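Local structure of legionella ubiquitin-specific protease A domain-containing protein (Legionella pneumophila subsp. pneumophila, 5DGG) at residues M6-M11 against G62-V67; D128-G133 against E168-R173; S140-K145 against T161-G166. The protein is of unknown function but its central part belongs to the Legionella ubiquitin-specific protease A family, so it is probably a cysteine protease acting on ubiquitin-like conjugates. All blocks are in the same frame, centred on the assembly; numbering follows the deposited sequence. Where two conformers were deposited one is given.

Interaction 1: M6-M11 against G62-V67; sequences MQDHDM and GHWRGV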
loop_
_atom_site.group_PDB
_atom_site.type_symbol
_atom_site.label_atom_id
_atom_site.label_comp_id
_atom_site.label_asym_id
_atom_site.label_seq_id
_atom_site.Cartn_x
_atom_site.Cartn_y
_atom_site.Cartn_z
ATOM N N MET A 6 -8.349 -10.485 4.601
ATOM C CA MET A 6 -8.632 -9.972 3.287
ATOM C C MET A 6 -7.852 -10.783 2.254
ATOM O O MET A 6 -6.688 -11.172 2.448
ATOM C CB MET A 6 -8.302 -8.481 3.198
ATOM C CG MET A 6 -9.225 -7.626 4.037
ATOM S SD MET A 6 -9.119 -5.824 3.924
ATOM C CE MET A 6 -9.729 -5.570 2.263
ATOM N N GLN A 7 -8.521 -11.092 1.157
ATOM C CA GLN A 7 -7.887 -11.734 0.025
ATOM C C GLN A 7 -7.660 -10.675 -1.065
ATOM O O GLN A 7 -8.059 -9.509 -0.922
ATOM C CB GLN A 7 -8.789 -12.861 -0.506
ATOM C CG GLN A 7 -9.090 -13.958 0.530
ATOM C CD GLN A 7 -9.950 -15.073 -0.040
ATOM O OE1 GLN A 7 -10.485 -14.938 -1.138
ATOM N NE2 GLN A 7 -10.082 -16.187 0.692
ATOM N N ASP A 8 -6.996 -11.081 -2.138
ATOM C CA ASP A 8 -6.726 -10.168 -3.269
ATOM C C ASP A 8 -7.912 -9.299 -3.679
ATOM O O ASP A 8 -7.803 -8.065 -3.782
ATOM C CB ASP A 8 -6.318 -10.963 -4.487
ATOM C CG ASP A 8 -4.968 -11.590 -4.346
ATOM O OD1 ASP A 8 -4.246 -11.214 -3.388
ATOM O OD2 ASP A 8 -4.634 -12.463 -5.194
ATOM N N HIS A 9 -9.028 -9.965 -3.970
ATOM C CA HIS A 9 -10.192 -9.287 -4.520
ATOM C C HIS A 9 -10.728 -8.267 -3.534
ATOM O O HIS A 9 -11.159 -7.198 -3.934
ATOM C CB HIS A 9 -11.300 -10.270 -4.962
ATOM C CG HIS A 9 -11.835 -11.138 -3.864
ATOM N ND1 HIS A 9 -11.340 -12.400 -3.600
ATOM C CD2 HIS A 9 -12.851 -10.943 -2.985
ATOM C CE1 HIS A 9 -12.014 -12.935 -2.596
ATOM N NE2 HIS A 9 -12.932 -12.072 -2.200
ATOM N N ASP A 10 -10.672 -8.584 -2.245
ATOM C CA ASP A 10 -11.094 -7.650 -1.195
ATOM C C ASP A 10 -10.227 -6.403 -1.246
ATOM O O ASP A 10 -10.748 -5.294 -1.149
ATOM C CB ASP A 10 -10.968 -8.268 0.195
ATOM C CG ASP A 10 -11.772 -9.544 0.351
ATOM O OD1 ASP A 10 -12.937 -9.569 -0.101
ATOM O OD2 ASP A 10 -11.251 -10.501 0.961
ATOM N N MET A 11 -8.907 -6.585 -1.403
ATOM C CA MET A 11 -8.002 -5.421 -1.464
ATOM C C MET A 11 -8.305 -4.617 -2.727
ATOM O O MET A 11 -8.386 -3.386 -2.698
ATOM C CB MET A 11 -6.527 -5.834 -1.478
ATOM C CG MET A 11 -6.021 -6.613 -0.261
ATOM S SD MET A 11 -6.062 -5.618 1.244
ATOM C CE MET A 11 -4.605 -4.600 0.864
ATOM N N GLY A 62 -1.589 -12.703 2.493
ATOM C CA GLY A 62 -1.504 -12.968 3.911
ATOM C C GLY A 62 -1.296 -11.741 4.763
ATOM O O GLY A 62 -2.225 -11.017 4.967
ATOM N N HIS A 63 -0.068 -11.525 5.253
ATOM C CA HIS A 63 0.287 -10.359 6.010
ATOM C C HIS A 63 0.482 -9.138 5.055
ATOM O O HIS A 63 1.605 -8.812 4.718
ATOM C CB HIS A 63 1.582 -10.677 6.782
ATOM C CG HIS A 63 1.989 -9.632 7.779
ATOM N ND1 HIS A 63 2.128 -9.898 9.127
ATOM C CD2 HIS A 63 2.240 -8.308 7.634
ATOM C CE1 HIS A 63 2.517 -8.805 9.747
ATOM N NE2 HIS A 63 2.573 -7.822 8.867
ATOM N N TRP A 64 -0.612 -8.496 4.651
ATOM C CA TRP A 64 -0.569 -7.370 3.721
ATOM C C TRP A 64 0.310 -6.261 4.249
ATOM O O TRP A 64 0.307 -5.966 5.449
ATOM C CB TRP A 64 -1.982 -6.829 3.456
ATOM C CG TRP A 64 -2.817 -7.839 2.681
ATOM C CD1 TRP A 64 -3.779 -8.684 3.186
ATOM C CD2 TRP A 64 -2.750 -8.086 1.295
ATOM N NE1 TRP A 64 -4.306 -9.460 2.183
ATOM C CE2 TRP A 64 -3.707 -9.105 1.003
ATOM C CE3 TRP A 64 -1.995 -7.551 0.263
ATOM C CZ2 TRP A 64 -3.894 -9.607 -0.279
ATOM C CZ3 TRP A 64 -2.217 -8.014 -1.018
ATOM C CH2 TRP A 64 -3.145 -9.063 -1.281
ATOM N N ARG A 65 1.096 -5.702 3.347
ATOM C CA ARG A 65 1.922 -4.548 3.590
ATOM C C ARG A 65 1.761 -3.537 2.454
ATOM O O ARG A 65 1.252 -3.844 1.374
ATOM C CB ARG A 65 3.392 -4.980 3.730
ATOM C CG ARG A 65 3.693 -5.825 4.958
ATOM C CD ARG A 65 5.152 -6.250 4.984
ATOM N NE ARG A 65 5.434 -7.147 6.087
ATOM C CZ ARG A 65 5.331 -8.483 6.050
ATOM N NH1 ARG A 65 4.961 -9.142 4.973
ATOM N NH2 ARG A 65 5.614 -9.170 7.127
ATOM N N GLY A 66 2.157 -2.310 2.709
ATOM C CA GLY A 66 2.055 -1.264 1.713
ATOM C C GLY A 66 3.399 -0.705 1.317
ATOM O O GLY A 66 4.304 -0.592 2.131
ATOM N N VAL A 67 3.552 -0.446 0.028
ATOM C CA VAL A 67 4.718 0.165 -0.517
ATOM C C VAL A 67 4.332 1.480 -1.171
ATOM O O VAL A 67 3.437 1.499 -2.053
ATOM C CB VAL A 67 5.322 -0.767 -1.586
ATOM C CG1 VAL A 67 6.469 -0.095 -2.329
ATOM C CG2 VAL A 67 5.733 -2.059 -0.957
HETATM O O HOH W 1 -3.932 -13.083 1.488
#
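Met11 lies lengthwise over one face of the Trp64 indole and meets both of its rings. Met11 CG sits 3.6 Å from the centroid of the six-membered ring, a CH-pi contact, while Met11 SD is 4.1 Å from the centroid of the five-membered ring, a Met-aromatic contact. Bends at chi2 (-65°) and chi3 (-76°) fold the thioether so that CG, SD and CE all stay against the indole. Two oxygens of the same segment meet the ring at its edge. Trp64 NE1 donates to Met6 O at 2.9 Å, nearly straight at 166°; Met6 O lies close to the ring plane, but the donor stands well above the carbonyl plane. Farther round, Asp8 OD1 comes to 3.2 Å from Trp64 CH2, its carboxylate steeply inclined to the ring. The contact thus seats the start of helix 8-14 beside the entry to strand 65-70 of the mixed sheet, in a domain assigned to peptidase clan CA; a histidine followed directly by a tryptophan, His63-Trp64, is consistent with Ulp1/SENP proteases, where that histidine is catalytic. Val27 of strand 22-29 also touches Trp64. At the first turn of helix 8-14, Asp10 OD2 accepts the N-H of the N-cap residue on its anti side, 2.8 Å from Gln7 N. A water oxygen accepts from Gly62 N at 2.6 Å and donates only weakly to Met6 O.

Interaction 2: D128-G133 against E168-R173; sequences DAYSCG and EDNVLR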
loop_
_atom_site.group_PDB
_atom_site.type_symbol
_atom_site.label_atom_id
_atom_site.label_comp_id
_atom_site.label_asym_id
_atom_site.label_seq_id
_atom_site.Cartn_x
_atom_site.Cartn_y
_atom_site.Cartn_z
ATOM N N ASP A 128 -2.419 -8.553 14.986
ATOM C CA ASP A 128 -3.115 -9.817 14.658
ATOM C C ASP A 128 -3.083 -10.046 13.132
ATOM O O ASP A 128 -3.234 -9.091 12.359
ATOM C CB ASP A 128 -4.575 -9.742 15.090
ATOM C CG ASP A 128 -4.745 -9.695 16.597
ATOM O OD1 ASP A 128 -3.855 -10.172 17.309
ATOM O OD2 ASP A 128 -5.786 -9.183 17.057
ATOM N N ALA A 129 -2.949 -11.287 12.693
ATOM C CA ALA A 129 -2.792 -11.545 11.256
ATOM C C ALA A 129 -3.999 -11.072 10.427
ATOM O O ALA A 129 -3.838 -10.475 9.335
ATOM C CB ALA A 129 -2.532 -13.038 11.022
ATOM N N TYR A 130 -5.209 -11.324 10.952
ATOM C CA TYR A 130 -6.410 -11.139 10.144
ATOM C C TYR A 130 -6.645 -9.707 9.649
ATOM O O TYR A 130 -7.324 -9.546 8.669
ATOM C CB TYR A 130 -7.673 -11.642 10.852
ATOM C CG TYR A 130 -8.231 -10.720 11.901
ATOM C CD1 TYR A 130 -9.329 -9.895 11.625
ATOM C CD2 TYR A 130 -7.693 -10.672 13.188
ATOM C CE1 TYR A 130 -9.843 -9.029 12.581
ATOM C CE2 TYR A 130 -8.199 -9.801 14.139
ATOM C CZ TYR A 130 -9.280 -8.997 13.830
ATOM O OH TYR A 130 -9.816 -8.174 14.784
ATOM N N SER A 131 -6.124 -8.688 10.343
ATOM C CA SER A 131 -6.478 -7.312 10.027
ATOM C C SER A 131 -5.388 -6.569 9.204
ATOM O O SER A 131 -5.523 -5.391 8.995
ATOM C CB SER A 131 -6.804 -6.536 11.290
ATOM O OG SER A 131 -5.706 -6.524 12.192
ATOM N N CYS A 132 -4.372 -7.267 8.689
ATOM C CA CYS A 132 -3.274 -6.589 8.000
ATOM C C CYS A 132 -3.795 -5.914 6.736
ATOM O O CYS A 132 -3.360 -4.852 6.419
ATOM C CB CYS A 132 -2.142 -7.553 7.668
ATOM S SG CYS A 132 -1.165 -8.117 9.082
ATOM N N GLY A 133 -4.730 -6.557 6.043
ATOM C CA GLY A 133 -5.391 -6.001 4.864
ATOM C C GLY A 133 -6.101 -4.703 5.152
ATOM O O GLY A 133 -6.007 -3.733 4.383
ATOM N N GLU A 168 -9.198 -1.374 17.196
ATOM C CA GLU A 168 -9.812 -1.604 18.523
ATOM C C GLU A 168 -11.276 -1.949 18.390
ATOM O O GLU A 168 -11.990 -1.308 17.611
ATOM C CB GLU A 168 -9.683 -0.330 19.361
ATOM C CG GLU A 168 -8.562 -0.397 20.378
ATOM C CD GLU A 168 -9.058 -0.974 21.706
ATOM O OE1 GLU A 168 -9.938 -1.874 21.662
ATOM O OE2 GLU A 168 -8.596 -0.526 22.790
ATOM N N ASP A 169 -11.723 -2.946 19.152
ATOM C CA ASP A 169 -13.102 -3.438 19.105
ATOM C C ASP A 169 -13.490 -3.831 17.683
ATOM O O ASP A 169 -14.669 -3.788 17.328
ATOM C CB ASP A 169 -14.110 -2.388 19.655
ATOM C CG ASP A 169 -14.074 -2.249 21.178
ATOM O OD1 ASP A 169 -13.194 -2.878 21.812
ATOM O OD2 ASP A 169 -14.931 -1.492 21.725
ATOM N N ASN A 170 -12.482 -4.142 16.854
ATOM C CA ASN A 170 -12.678 -4.555 15.472
ATOM C C ASN A 170 -13.389 -3.471 14.650
ATOM O O ASN A 170 -14.035 -3.784 13.669
ATOM C CB ASN A 170 -13.469 -5.874 15.451
ATOM C CG ASN A 170 -12.987 -6.838 14.389
ATOM O OD1 ASN A 170 -11.790 -6.904 14.060
ATOM N ND2 ASN A 170 -13.916 -7.585 13.825
ATOM N N VAL A 171 -13.250 -2.200 15.034
ATOM C CA VAL A 171 -13.992 -1.131 14.343
ATOM C C VAL A 171 -13.479 -0.861 12.932
ATOM O O VAL A 171 -14.260 -0.453 12.047
ATOM C CB VAL A 171 -14.025 0.209 15.107
ATOM C CG1 VAL A 171 -14.763 0.061 16.425
ATOM C CG2 VAL A 171 -12.625 0.789 15.280
ATOM N N LEU A 172 -12.180 -1.089 12.698
ATOM C CA LEU A 172 -11.643 -0.936 11.341
ATOM C C LEU A 172 -12.223 -2.016 10.414
ATOM O O LEU A 172 -12.688 -1.729 9.297
ATOM C CB LEU A 172 -10.121 -0.923 11.357
ATOM C CG LEU A 172 -9.465 -0.475 10.046
ATOM C CD1 LEU A 172 -9.721 1.010 9.667
ATOM C CD2 LEU A 172 -7.966 -0.760 10.129
ATOM N N ARG A 173 -12.250 -3.248 10.868
ATOM C CA ARG A 173 -12.937 -4.316 10.128
ATOM C C ARG A 173 -14.425 -4.019 9.884
ATOM O O ARG A 173 -14.951 -4.267 8.785
ATOM C CB ARG A 173 -12.745 -5.654 10.828
ATOM C CG ARG A 173 -13.508 -6.841 10.238
ATOM C CD ARG A 173 -13.268 -7.076 8.739
ATOM N NE ARG A 173 -11.874 -7.351 8.347
ATOM C CZ ARG A 173 -11.333 -8.552 8.235
ATOM N NH1 ARG A 173 -12.054 -9.640 8.516
ATOM N NH2 ARG A 173 -10.050 -8.693 7.861
#
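Asn170 meets Tyr130 through its amide oxygen, where the segment 128-133 leading into helix 132-146, which begins at the probable nucleophile Cys132, packs against the N-terminus of helix 171-183. Tyr130 OH donates to Asn170 OD1 over a very short 2.5 Å, a length to be read with caution. OD1 lies at the edge of the phenol, near its plane, with the amide turned 52° from the ring. Both atoms have further partners: Asn167 ND2 donates to Asn170 OD1, and Gln126 NE2 bonds to the phenol oxygen. Asn170 is the N-cap residue, yet its side chain makes no capping bond. Leu172, farther along, directs its CB toward segment 128-133 and also packs on Asp134 and Ala138 of helix 132-146. Arg173 then reaches across: chi1 near 180° swings CG away from the backbone N, and bends at chi2 and chi3 curl the chain so that the guanidinium stands nearly perpendicular to the phenol, 86° between planes. NH2 forms a salt bridge with Asp134, while NH1 bonds to Asp4 O. Arg173 NH2 lies 3.0 Å from Tyr130 O, and Tyr130 CD1 sits 3.8 Å above the Arg173 guanidinium plane, offset toward its rim.

Interaction 3: S140-K145 against T161-G166; sequences SHKKMK and TLDNLG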
loop_
_atom_site.group_PDB
_atom_site.type_symbol
_atom_site.label_atom_id
_atom_site.label_comp_id
_atom_site.label_asym_id
_atom_site.label_seq_id
_atom_site.Cartn_x
_atom_site.Cartn_y
_atom_site.Cartn_z
ATOM N N SER A 140 -3.342 3.185 2.980
ATOM C CA SER A 140 -3.235 3.586 1.615
ATOM C C SER A 140 -4.167 4.790 1.293
ATOM O O SER A 140 -3.832 5.705 0.521
ATOM C CB SER A 140 -3.518 2.391 0.693
ATOM O OG SER A 140 -2.520 1.379 0.851
ATOM N N HIS A 141 -5.372 4.759 1.824
ATOM C CA HIS A 141 -6.258 5.913 1.759
ATOM C C HIS A 141 -5.629 7.139 2.461
ATOM O O HIS A 141 -5.650 8.236 1.935
ATOM C CB HIS A 141 -7.613 5.550 2.350
ATOM C CG HIS A 141 -8.463 4.733 1.431
ATOM N ND1 HIS A 141 -9.228 5.298 0.436
ATOM C CD2 HIS A 141 -8.614 3.401 1.301
ATOM C CE1 HIS A 141 -9.840 4.349 -0.244
ATOM N NE2 HIS A 141 -9.486 3.189 0.261
ATOM N N LYS A 142 -5.055 6.949 3.642
ATOM C CA LYS A 142 -4.386 8.026 4.319
ATOM C C LYS A 142 -3.285 8.622 3.444
ATOM O O LYS A 142 -3.154 9.866 3.354
ATOM C CB LYS A 142 -3.783 7.528 5.616
ATOM C CG LYS A 142 -2.959 8.595 6.331
ATOM C CD LYS A 142 -2.253 8.058 7.563
ATOM C CE LYS A 142 -1.866 9.252 8.441
ATOM N NZ LYS A 142 -1.076 8.828 9.616
ATOM N N LYS A 143 -2.496 7.755 2.790
ATOM C CA LYS A 143 -1.458 8.269 1.893
ATOM C C LYS A 143 -2.020 9.013 0.680
ATOM O O LYS A 143 -1.445 10.005 0.216
ATOM C CB LYS A 143 -0.483 7.166 1.434
ATOM C CG LYS A 143 0.294 6.495 2.519
ATOM C CD LYS A 143 1.125 7.349 3.424
ATOM C CE LYS A 143 2.177 8.163 2.736
ATOM N NZ LYS A 143 3.150 8.664 3.783
ATOM N N MET A 144 -3.137 8.523 0.169
ATOM C CA MET A 144 -3.821 9.132 -0.931
ATOM C C MET A 144 -4.118 10.595 -0.619
ATOM O O MET A 144 -3.783 11.506 -1.403
ATOM C CB MET A 144 -5.108 8.360 -1.209
ATOM C CG MET A 144 -5.682 8.589 -2.552
ATOM S SD MET A 144 -4.725 7.799 -3.882
ATOM C CE MET A 144 -5.731 8.512 -5.174
ATOM N N LYS A 145 -4.678 10.822 0.561
ATOM C CA LYS A 145 -4.920 12.196 1.064
ATOM C C LYS A 145 -3.613 12.975 1.240
ATOM O O LYS A 145 -3.482 14.113 0.732
ATOM C CB LYS A 145 -5.683 12.109 2.402
ATOM C CG LYS A 145 -6.068 13.460 3.026
ATOM C CD LYS A 145 -6.717 13.234 4.390
ATOM C CE LYS A 145 -7.352 14.496 4.934
ATOM N NZ LYS A 145 -8.185 14.168 6.126
ATOM N N THR A 161 -10.941 6.303 11.027
ATOM C CA THR A 161 -10.965 5.138 11.916
ATOM C C THR A 161 -9.540 4.688 12.242
ATOM O O THR A 161 -9.140 4.534 13.440
ATOM C CB THR A 161 -11.804 4.008 11.340
ATOM O OG1 THR A 161 -13.144 4.486 11.148
ATOM C CG2 THR A 161 -11.810 2.807 12.287
ATOM N N LEU A 162 -8.764 4.451 11.192
ATOM C CA LEU A 162 -7.364 4.045 11.389
ATOM C C LEU A 162 -6.602 4.989 12.296
ATOM O O LEU A 162 -5.933 4.564 13.253
ATOM C CB LEU A 162 -6.631 3.997 10.047
ATOM C CG LEU A 162 -5.095 3.815 10.122
ATOM C CD1 LEU A 162 -4.748 2.441 10.587
ATOM C CD2 LEU A 162 -4.483 4.012 8.758
ATOM N N ASP A 163 -6.686 6.276 12.006
ATOM C CA ASP A 163 -5.870 7.246 12.726
ATOM C C ASP A 163 -6.180 7.362 14.207
ATOM O O ASP A 163 -5.277 7.586 15.034
ATOM C CB ASP A 163 -6.056 8.621 12.115
ATOM C CG ASP A 163 -5.032 9.596 12.608
ATOM O OD1 ASP A 163 -3.859 9.477 12.221
ATOM O OD2 ASP A 163 -5.382 10.473 13.418
ATOM N N ASN A 164 -7.462 7.238 14.550
ATOM C CA ASN A 164 -7.877 7.430 15.936
ATOM C C ASN A 164 -8.062 6.171 16.703
ATOM O O ASN A 164 -7.823 6.190 17.903
ATOM C CB ASN A 164 -9.145 8.283 15.977
ATOM C CG ASN A 164 -8.890 9.656 15.395
ATOM O OD1 ASN A 164 -8.288 10.478 16.036
ATOM N ND2 ASN A 164 -9.262 9.867 14.145
ATOM N N LEU A 165 -8.481 5.085 16.033
ATOM C CA LEU A 165 -8.843 3.833 16.714
ATOM C C LEU A 165 -8.049 2.569 16.369
ATOM O O LEU A 165 -8.215 1.550 17.042
ATOM C CB LEU A 165 -10.293 3.507 16.406
ATOM C CG LEU A 165 -11.287 4.511 16.977
ATOM C CD1 LEU A 165 -12.657 4.315 16.317
ATOM C CD2 LEU A 165 -11.352 4.330 18.490
ATOM N N GLY A 166 -7.281 2.589 15.283
ATOM C CA GLY A 166 -6.685 1.346 14.768
ATOM C C GLY A 166 -7.832 0.404 14.482
ATOM O O GLY A 166 -8.831 0.809 13.857
#
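Lys142 and Asp163 reach for each other with CG anti to the backbone N in both, chi1 175° and -168°. The lysine chain stays extended beyond CG, which carries its ammonium out to the carboxylate of the facing helix. Lys142 NZ ends 3.9 Å from Asp163 OD1, a long salt bridge, with the two side chains meeting at a slant. Asp163 OD1 has a stronger partner in Lys123, so the charge of the aspartate is shared between two lysines and Lys142 probably adds only a modest electrostatic pull. The bridge lies at the surface, spanning the groove between helix 132-146 and the last turn of helix 156-165; the latter lies against helices 132-146 and 171-183, in the helical part of the domain. The backbones stand well apart, 8.6 Å between Lys142 CA and Asp163 CA, and little surface is buried. One residue before the aspartate, Leu162 points toward helix 132-146, its CD2 4.8 Å from Lys142 CB, and packs on Phe135, Ala138 and Tyr139.

How the interactions relate
Helix 132-146 connects all three: its start lies in interaction 2, its later turns in interaction 3, and its first turn packs on interaction 1, where Met6 SD comes 3.4 Å from Gly133 C and Trp64 CD1 3.6 Å from Gly133 CA. The centres of interactions 1 and 2 are about 12 Å apart. Cys132 and His63 face each other across this seam, and His63 NE2 bonds to Asp87, consistent with a Cys-His-Asp catalytic triad as in Ulp1-like cysteine proteases. Interaction 3 is nested in the loop closed by interaction 2, about 13 Å away between centres; Leu172 CB touches Gly166 O at 3.3 Å. Interactions 1 and 3 do not touch: centres about 16 Å apart, nearest atoms about 5 Å.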